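Local coordinates for protein BamaA.19900.a (PDB 6VZZ) that binds glucose and, as a glucokinase of the actin-like ATPase clan, probably transfers the terminal phosphate of ATP to the 6-hydroxyl of the sugar, at residues A[108-113]-A[126-131]; A[81-86]-A[132-137]; A[47-52]-A[61-66]. One frame throughout, in Å; residues are numbered along the deposited sequence.

In the fold
From the N terminus, contact 3 comes first: 47-52 pairs with 61-66 and closes a short hairpin at one border of the five-stranded mixed sheet. The chain then enters helix 72-90, whose 81-86 turns open a much longer loop that contact 2 closes when 132-137 packs back against them. Contact 1 lies wholly within that loop, where 108-113 and 126-131 pair as neighbours in the small three-stranded antiparallel sheet. Contacts 2 and 3 meet where V82 and I86 rest on V64, and contacts 1 and 2 meet where L131 touches F136. Together they tie the hairpin, the helix and the small sheet to one another.

Contact 1: residues A[108-113]-A[126-131]; sequences DGEVLD and LKRSEL
The amide of L112 gives a nearly straight hydrogen bond to the carbonyl of L126, N to O 2.8 Å with an N-H...O angle of 176°. The return bond, L126 N to L112 O, is equally short, so these two leucines form an antiparallel hydrogen-bonded pair. V111 and K127 follow as the non-hydrogen-bonded pair, where the CA of V111 approaches L126 O at 3.5 Å. Beyond them R128 N takes the carbonyl of E110, at 2.9 Å from R128 N to E110 O, as the second chain turns into the 3-10 segment 128-130.

The side chain of E110 reaches over this turn. Its CG is anti to the backbone N (chi1 179°), and the bend at chi2 (63°) turns CD back toward R128. OE2 accepts from the amide of S129, 3.1 Å from S129 N, nearly in line with its own C-O bond, while the same oxygen rests on the CB of R128. OE1 stands at the edge of the R128 guanidinium in a salt bridge whose hydrogen bond is weak, 3.4 Å from R128 NH2 to E110 OE1. One face of the guanidinium is covered by the carbonyl O of G109, displaced toward its rim, and NE makes a weak hydrogen bond to T141 O. Before this, D108 OD1 accepts from E110 N in an Asx turn and also bonds S106 OG.

L112 and L126 point to the buried face of the sheet, where both meet I43, and the L112 side chain lies about 7 Å from bound glucose. The pairing is that of a central and an outer strand in the three-stranded antiparallel sheet beside the sugar pocket, whose residues T115 and N116 directly follow the central strand 111-114.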
# COMPACT_ATOMS: atom_id res chain seq x y z
N ASP A 108 -2.54 6.49 20.58
CA ASP A 108 -3.42 7.34 21.38
C ASP A 108 -3.47 8.78 20.89
O ASP A 108 -4.14 9.60 21.51
CB ASP A 108 -3.00 7.31 22.86
CG ASP A 108 -1.59 7.84 23.11
OD1 ASP A 108 -0.86 8.14 22.13
OD2 ASP A 108 -1.21 7.96 24.30
N GLY A 109 -2.79 9.10 19.78
CA GLY A 109 -2.84 10.44 19.23
C GLY A 109 -2.13 11.51 20.03
O GLY A 109 -2.23 12.69 19.70
N GLU A 110 -1.39 11.12 21.07
CA GLU A 110 -0.77 12.06 21.99
C GLU A 110 0.62 12.52 21.54
O GLU A 110 1.03 13.63 21.91
CB GLU A 110 -0.68 11.41 23.38
CG GLU A 110 -0.04 12.27 24.47
CD GLU A 110 -0.82 13.54 24.76
OE1 GLU A 110 -2.07 13.52 24.67
OE2 GLU A 110 -0.17 14.57 25.08
N VAL A 111 1.33 11.73 20.73
CA VAL A 111 2.75 11.94 20.46
C VAL A 111 2.99 11.92 18.95
O VAL A 111 2.52 11.01 18.25
CB VAL A 111 3.62 10.87 21.14
CG1 VAL A 111 5.10 11.17 20.93
CG2 VAL A 111 3.28 10.74 22.62
N LEU A 112 3.76 12.89 18.46
CA LEU A 112 4.27 12.92 17.10
C LEU A 112 5.76 12.60 17.13
O LEU A 112 6.49 13.07 18.01
CB LEU A 112 4.03 14.28 16.45
CG LEU A 112 4.81 14.63 15.17
CD1 LEU A 112 4.33 13.83 13.96
CD2 LEU A 112 4.72 16.11 14.89
N ASP A 113 6.21 11.78 16.18
CA ASP A 113 7.61 11.38 16.03
C ASP A 113 8.05 11.89 14.65
O ASP A 113 7.65 11.32 13.63
CB ASP A 113 7.75 9.86 16.16
CG ASP A 113 9.20 9.38 16.22
OD1 ASP A 113 10.05 9.84 15.43
OD2 ASP A 113 9.49 8.52 17.08
N LEU A 126 7.15 14.97 19.90
CA LEU A 126 6.41 16.13 20.38
C LEU A 126 5.08 15.66 20.94
O LEU A 126 4.27 15.07 20.21
CB LEU A 126 6.20 17.15 19.25
CG LEU A 126 5.36 18.39 19.54
CD1 LEU A 126 6.00 19.28 20.60
CD2 LEU A 126 5.08 19.19 18.26
N LYS A 127 4.85 15.91 22.23
CA LYS A 127 3.61 15.55 22.91
C LYS A 127 2.62 16.70 22.86
O LYS A 127 3.01 17.87 22.98
CB LYS A 127 3.88 15.18 24.37
CG LYS A 127 4.99 14.16 24.56
CD LYS A 127 5.33 13.95 26.03
CE LYS A 127 6.28 12.76 26.19
NZ LYS A 127 7.28 12.98 27.29
N ARG A 128 1.33 16.38 22.70
CA ARG A 128 0.27 17.39 22.79
C ARG A 128 0.39 18.22 24.06
O ARG A 128 0.29 19.45 24.02
CB ARG A 128 -1.09 16.72 22.80
CG ARG A 128 -1.73 16.30 21.53
CD ARG A 128 -2.83 15.42 22.07
NE ARG A 128 -3.90 15.09 21.16
CZ ARG A 128 -4.80 14.15 21.44
NH1 ARG A 128 -5.77 13.86 20.58
NH2 ARG A 128 -4.70 13.50 22.59
N SER A 129 0.55 17.55 25.20
CA SER A 129 0.57 18.19 26.51
C SER A 129 1.71 19.19 26.67
O SER A 129 1.73 19.91 27.68
CB SER A 129 0.68 17.13 27.60
OG SER A 129 1.98 16.56 27.63
N GLU A 130 2.66 19.25 25.74
CA GLU A 130 3.74 20.22 25.79
C GLU A 130 3.40 21.52 25.09
O GLU A 130 4.18 22.48 25.18
CB GLU A 130 5.01 19.65 25.16
CG GLU A 130 5.62 18.46 25.87
CD GLU A 130 6.86 17.95 25.16
OE1 GLU A 130 7.97 18.09 25.73
OE2 GLU A 130 6.74 17.44 24.01
N LEU A 131 2.31 21.57 24.39
CA LEU A 131 1.83 22.66 23.56
C LEU A 131 1.11 23.69 24.41
O LEU A 131 0.41 23.34 25.37
CB LEU A 131 0.89 22.14 22.49
CG LEU A 131 1.51 21.12 21.54
CD1 LEU A 131 0.45 20.53 20.61
CD2 LEU A 131 2.63 21.76 20.73

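Contact 2: residues A[81-86]-A[132-137]; sequences SVSDSI and PSFLFP
Residues 81-86 of helix 72-90 lie against a compact turn at 132-137, with S83 and L135 nearest in the backbone, CA to CA 6.0 Å. The turn keeps its shape through its own bond from F136 N to P132 O, 3.0 Å long, and 133-135 have helical torsions. The CB atoms of P132, F134 and L135 point toward the helix.

S83 sits in the middle of these three. Its CB abuts CG of the P132 ring at 3.6 Å, and its OG, anti to the backbone N (chi1 179°), lies among CB of P132, CB of F134 and CG of L135. One turn on, I86 fills the next position: its CG2 meets the edge of the F134 ring, near the ring plane, at 3.8 Å from CE2. The I86 and L135 side chains cross at about a right angle, CD1 to CD1 4.0 Å. L135 CD1 also lies over the CA and CB of S83 and touches V82 CG1, so a single methyl links three residues of the helix. Across the two segments the contact is made by van der Waals packing.

The ring of F136 meets that of F79 edge-to-face. Helix and turn lie side by side on the same sheet, the helix over strand 62-68 through V82 and I86 on V64, the turn over strand 37-43 through L135 and F136 on V39.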
# COMPACT_ATOMS: atom_id res chain seq x y z
N SER A 81 6.31 31.05 21.90
CA SER A 81 6.51 32.44 21.50
C SER A 81 5.34 32.95 20.66
O SER A 81 4.74 33.98 20.97
CB SER A 81 7.81 32.58 20.73
OG SER A 81 7.95 33.90 20.24
N VAL A 82 5.00 32.22 19.59
CA VAL A 82 3.95 32.71 18.71
C VAL A 82 2.59 32.62 19.38
O VAL A 82 1.69 33.39 19.04
CB VAL A 82 3.98 31.94 17.37
CG1 VAL A 82 3.36 30.58 17.53
CG2 VAL A 82 3.26 32.73 16.31
N SER A 83 2.42 31.72 20.35
CA SER A 83 1.17 31.66 21.10
C SER A 83 0.98 32.94 21.92
O SER A 83 -0.08 33.57 21.86
CB SER A 83 1.16 30.43 22.00
OG SER A 83 -0.03 30.37 22.77
N ASP A 84 2.00 33.33 22.68
CA ASP A 84 1.90 34.57 23.44
C ASP A 84 1.67 35.78 22.53
O ASP A 84 0.95 36.70 22.91
CB ASP A 84 3.15 34.76 24.29
CG ASP A 84 3.19 33.84 25.48
OD1 ASP A 84 2.25 33.04 25.63
OD2 ASP A 84 4.15 33.91 26.28
N SER A 85 2.26 35.77 21.33
CA SER A 85 2.10 36.90 20.42
C SER A 85 0.66 37.03 19.92
O SER A 85 0.10 38.12 19.91
CB SER A 85 3.07 36.77 19.24
OG SER A 85 4.38 37.15 19.61
N ILE A 86 0.06 35.91 19.51
CA ILE A 86 -1.33 35.93 19.08
C ILE A 86 -2.26 36.25 20.25
O ILE A 86 -3.27 36.94 20.09
CB ILE A 86 -1.69 34.59 18.41
CG1 ILE A 86 -0.88 34.42 17.12
CG2 ILE A 86 -3.19 34.47 18.14
CD1 ILE A 86 -0.76 32.99 16.67
N PRO A 132 1.25 24.97 24.08
CA PRO A 132 0.55 26.02 24.85
C PRO A 132 -0.96 25.92 24.68
O PRO A 132 -1.48 25.85 23.56
CB PRO A 132 1.11 27.33 24.27
CG PRO A 132 1.60 26.97 22.90
CD PRO A 132 2.02 25.52 22.95
N SER A 133 -1.67 25.93 25.81
CA SER A 133 -3.13 25.83 25.81
C SER A 133 -3.81 26.88 24.94
O SER A 133 -4.85 26.60 24.34
CB SER A 133 -3.65 25.95 27.24
OG SER A 133 -3.38 24.76 27.96
N PHE A 134 -3.26 28.10 24.87
CA PHE A 134 -3.93 29.16 24.13
C PHE A 134 -4.20 28.75 22.68
O PHE A 134 -5.31 28.93 22.17
CB PHE A 134 -3.13 30.45 24.19
CG PHE A 134 -3.79 31.60 23.49
CD1 PHE A 134 -4.70 32.40 24.15
CD2 PHE A 134 -3.52 31.86 22.15
CE1 PHE A 134 -5.32 33.44 23.50
CE2 PHE A 134 -4.15 32.89 21.50
CZ PHE A 134 -5.05 33.68 22.18
N LEU A 135 -3.19 28.22 21.99
CA LEU A 135 -3.38 27.84 20.60
C LEU A 135 -3.79 26.39 20.44
O LEU A 135 -4.27 26.01 19.36
CB LEU A 135 -2.11 28.07 19.77
CG LEU A 135 -1.64 29.50 19.52
CD1 LEU A 135 -0.48 29.51 18.55
CD2 LEU A 135 -2.78 30.36 19.00
N PHE A 136 -3.61 25.57 21.47
CA PHE A 136 -3.79 24.12 21.36
C PHE A 136 -4.67 23.67 22.52
O PHE A 136 -4.17 23.13 23.51
CB PHE A 136 -2.45 23.41 21.34
CG PHE A 136 -1.53 23.91 20.26
CD1 PHE A 136 -1.67 23.47 18.95
CD2 PHE A 136 -0.56 24.86 20.55
CE1 PHE A 136 -0.84 23.96 17.94
CE2 PHE A 136 0.28 25.34 19.55
CZ PHE A 136 0.13 24.89 18.24
N PRO A 137 -5.98 23.88 22.42
CA PRO A 137 -6.90 23.47 23.49
C PRO A 137 -6.74 22.00 23.81
O PRO A 137 -6.77 21.16 22.89
CB PRO A 137 -8.29 23.78 22.92
CG PRO A 137 -8.08 23.81 21.43
CD PRO A 137 -6.71 24.34 21.22

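Contact 3: residues A[47-52]-A[61-66]; sequences NTRLAL and FLQVLK
L52 and L62 exchange both backbone bonds: the amide of L62 donates to the carbonyl of L52 at 2.8 Å, N to O, and the amide of L52 donates to the carbonyl of L62. Farther along, L50 serves two residues instead of one. Its N donates to L65 O at 2.9 Å, but its O accepts from V64 N at 3.1 Å, so V64 and L65 both face L50 in a classic beta bulge. T48 O lies against K66 CA, and the T48 backbone is hydrogen-bonded to V67, while R49 and A51 bond to D42 and G40 of the neighbouring strand 37-43.

The bulge sets V64 on the leucine side, where CG2 touches L50 CD2 at 3.6 Å and CG1 rests on L52 CG. On the other side, CB of A51 packs against F61 CD1. R49 and Q63 cross there with guanidinium and amide 52° apart, and Q63 OE1 lies beside the aliphatic CD of R49. A water in the plane of the guanidinium accepts from R49 NE at 2.8 Å and from Q63 NE2 at 3.2 Å, joining two donors that could not bond each other. K66 runs alongside R49, pointing the same way, with K66 NZ 4.3 Å from R49 NH2.

Backbone bonds thus hold the hairpin together. The leucine and V64 face packs on helices 72-90 and 16-25, while the opposite face has A51 and F61 on helix 380-389 beside the water-bridged polar pair, and there the repulsion between the like charges of R49 and K66 would probably be softened by solvent.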
# COMPACT_ATOMS: atom_id res chain seq x y z
N ASN A 47 11.12 22.83 7.97
CA ASN A 47 10.40 24.06 8.29
C ASN A 47 9.03 23.75 8.87
O ASN A 47 8.39 22.77 8.49
CB ASN A 47 10.20 24.95 7.06
CG ASN A 47 11.43 25.05 6.22
OD1 ASN A 47 12.46 25.56 6.67
ND2 ASN A 47 11.34 24.57 4.99
N THR A 48 8.59 24.62 9.77
CA THR A 48 7.27 24.55 10.36
C THR A 48 6.53 25.85 10.07
O THR A 48 7.10 26.94 10.16
CB THR A 48 7.37 24.30 11.87
OG1 THR A 48 7.64 22.91 12.09
CG2 THR A 48 6.08 24.68 12.58
N ARG A 49 5.26 25.71 9.70
CA ARG A 49 4.40 26.84 9.42
C ARG A 49 3.16 26.74 10.31
O ARG A 49 2.70 25.65 10.63
CB ARG A 49 3.99 26.88 7.95
CG ARG A 49 5.16 27.09 7.02
CD ARG A 49 4.76 26.90 5.57
NE ARG A 49 5.71 27.54 4.66
CZ ARG A 49 6.85 26.98 4.24
NH1 ARG A 49 7.19 25.76 4.65
NH2 ARG A 49 7.65 27.64 3.41
N LEU A 50 2.64 27.90 10.71
CA LEU A 50 1.47 27.96 11.56
C LEU A 50 0.49 28.94 10.94
O LEU A 50 0.90 29.98 10.41
CB LEU A 50 1.82 28.37 13.00
CG LEU A 50 0.72 28.26 14.06
CD1 LEU A 50 1.30 27.87 15.40
CD2 LEU A 50 -0.06 29.55 14.19
N ALA A 51 -0.80 28.61 11.01
CA ALA A 51 -1.82 29.45 10.40
C ALA A 51 -3.08 29.43 11.25
O ALA A 51 -3.31 28.50 12.03
CB ALA A 51 -2.14 29.00 8.97
N LEU A 52 -3.89 30.47 11.07
CA LEU A 52 -5.18 30.59 11.72
C LEU A 52 -6.26 30.76 10.67
O LEU A 52 -6.02 31.31 9.59
CB LEU A 52 -5.22 31.78 12.67
CG LEU A 52 -4.04 31.98 13.62
CD1 LEU A 52 -4.21 33.29 14.37
CD2 LEU A 52 -3.88 30.80 14.58
N PHE A 61 -6.88 31.23 4.74
CA PHE A 61 -6.34 31.28 6.09
C PHE A 61 -5.25 32.34 6.17
O PHE A 61 -4.81 32.89 5.16
CB PHE A 61 -5.81 29.92 6.56
CG PHE A 61 -4.74 29.34 5.67
CD1 PHE A 61 -3.45 29.83 5.70
CD2 PHE A 61 -5.04 28.31 4.80
CE1 PHE A 61 -2.47 29.31 4.87
CE2 PHE A 61 -4.06 27.77 3.97
CZ PHE A 61 -2.77 28.27 4.00
N LEU A 62 -4.80 32.59 7.39
CA LEU A 62 -3.79 33.60 7.69
C LEU A 62 -2.54 32.90 8.21
O LEU A 62 -2.55 32.32 9.30
CB LEU A 62 -4.33 34.59 8.71
CG LEU A 62 -3.33 35.63 9.22
CD1 LEU A 62 -3.05 36.65 8.13
CD2 LEU A 62 -3.83 36.28 10.50
N GLN A 63 -1.45 32.94 7.44
CA GLN A 63 -0.19 32.39 7.93
C GLN A 63 0.45 33.40 8.86
O GLN A 63 0.72 34.53 8.45
CB GLN A 63 0.76 32.04 6.78
CG GLN A 63 2.11 31.51 7.29
CD GLN A 63 2.88 30.69 6.26
OE1 GLN A 63 2.43 29.62 5.86
NE2 GLN A 63 4.04 31.20 5.83
N VAL A 64 0.69 33.01 10.11
CA VAL A 64 1.22 33.97 11.07
C VAL A 64 2.72 33.78 11.26
O VAL A 64 3.44 34.75 11.50
CB VAL A 64 0.49 33.92 12.42
CG1 VAL A 64 -1.01 33.75 12.21
CG2 VAL A 64 1.04 32.84 13.30
N LEU A 65 3.22 32.54 11.16
CA LEU A 65 4.66 32.39 11.36
C LEU A 65 5.17 31.10 10.72
O LEU A 65 4.48 30.09 10.69
CB LEU A 65 5.02 32.41 12.85
CG LEU A 65 6.36 33.13 13.11
CD1 LEU A 65 6.57 34.29 12.14
CD2 LEU A 65 6.44 33.62 14.55
N LYS A 66 6.39 31.18 10.21
CA LYS A 66 7.15 30.03 9.76
C LYS A 66 8.55 30.11 10.35
O LYS A 66 9.06 31.19 10.65
CB LYS A 66 7.23 29.95 8.22
CG LYS A 66 8.05 31.05 7.55
CD LYS A 66 8.33 30.70 6.08
CE LYS A 66 9.24 31.73 5.42
NZ LYS A 66 9.96 31.18 4.22
O HOH W 1 5.29 29.95 3.22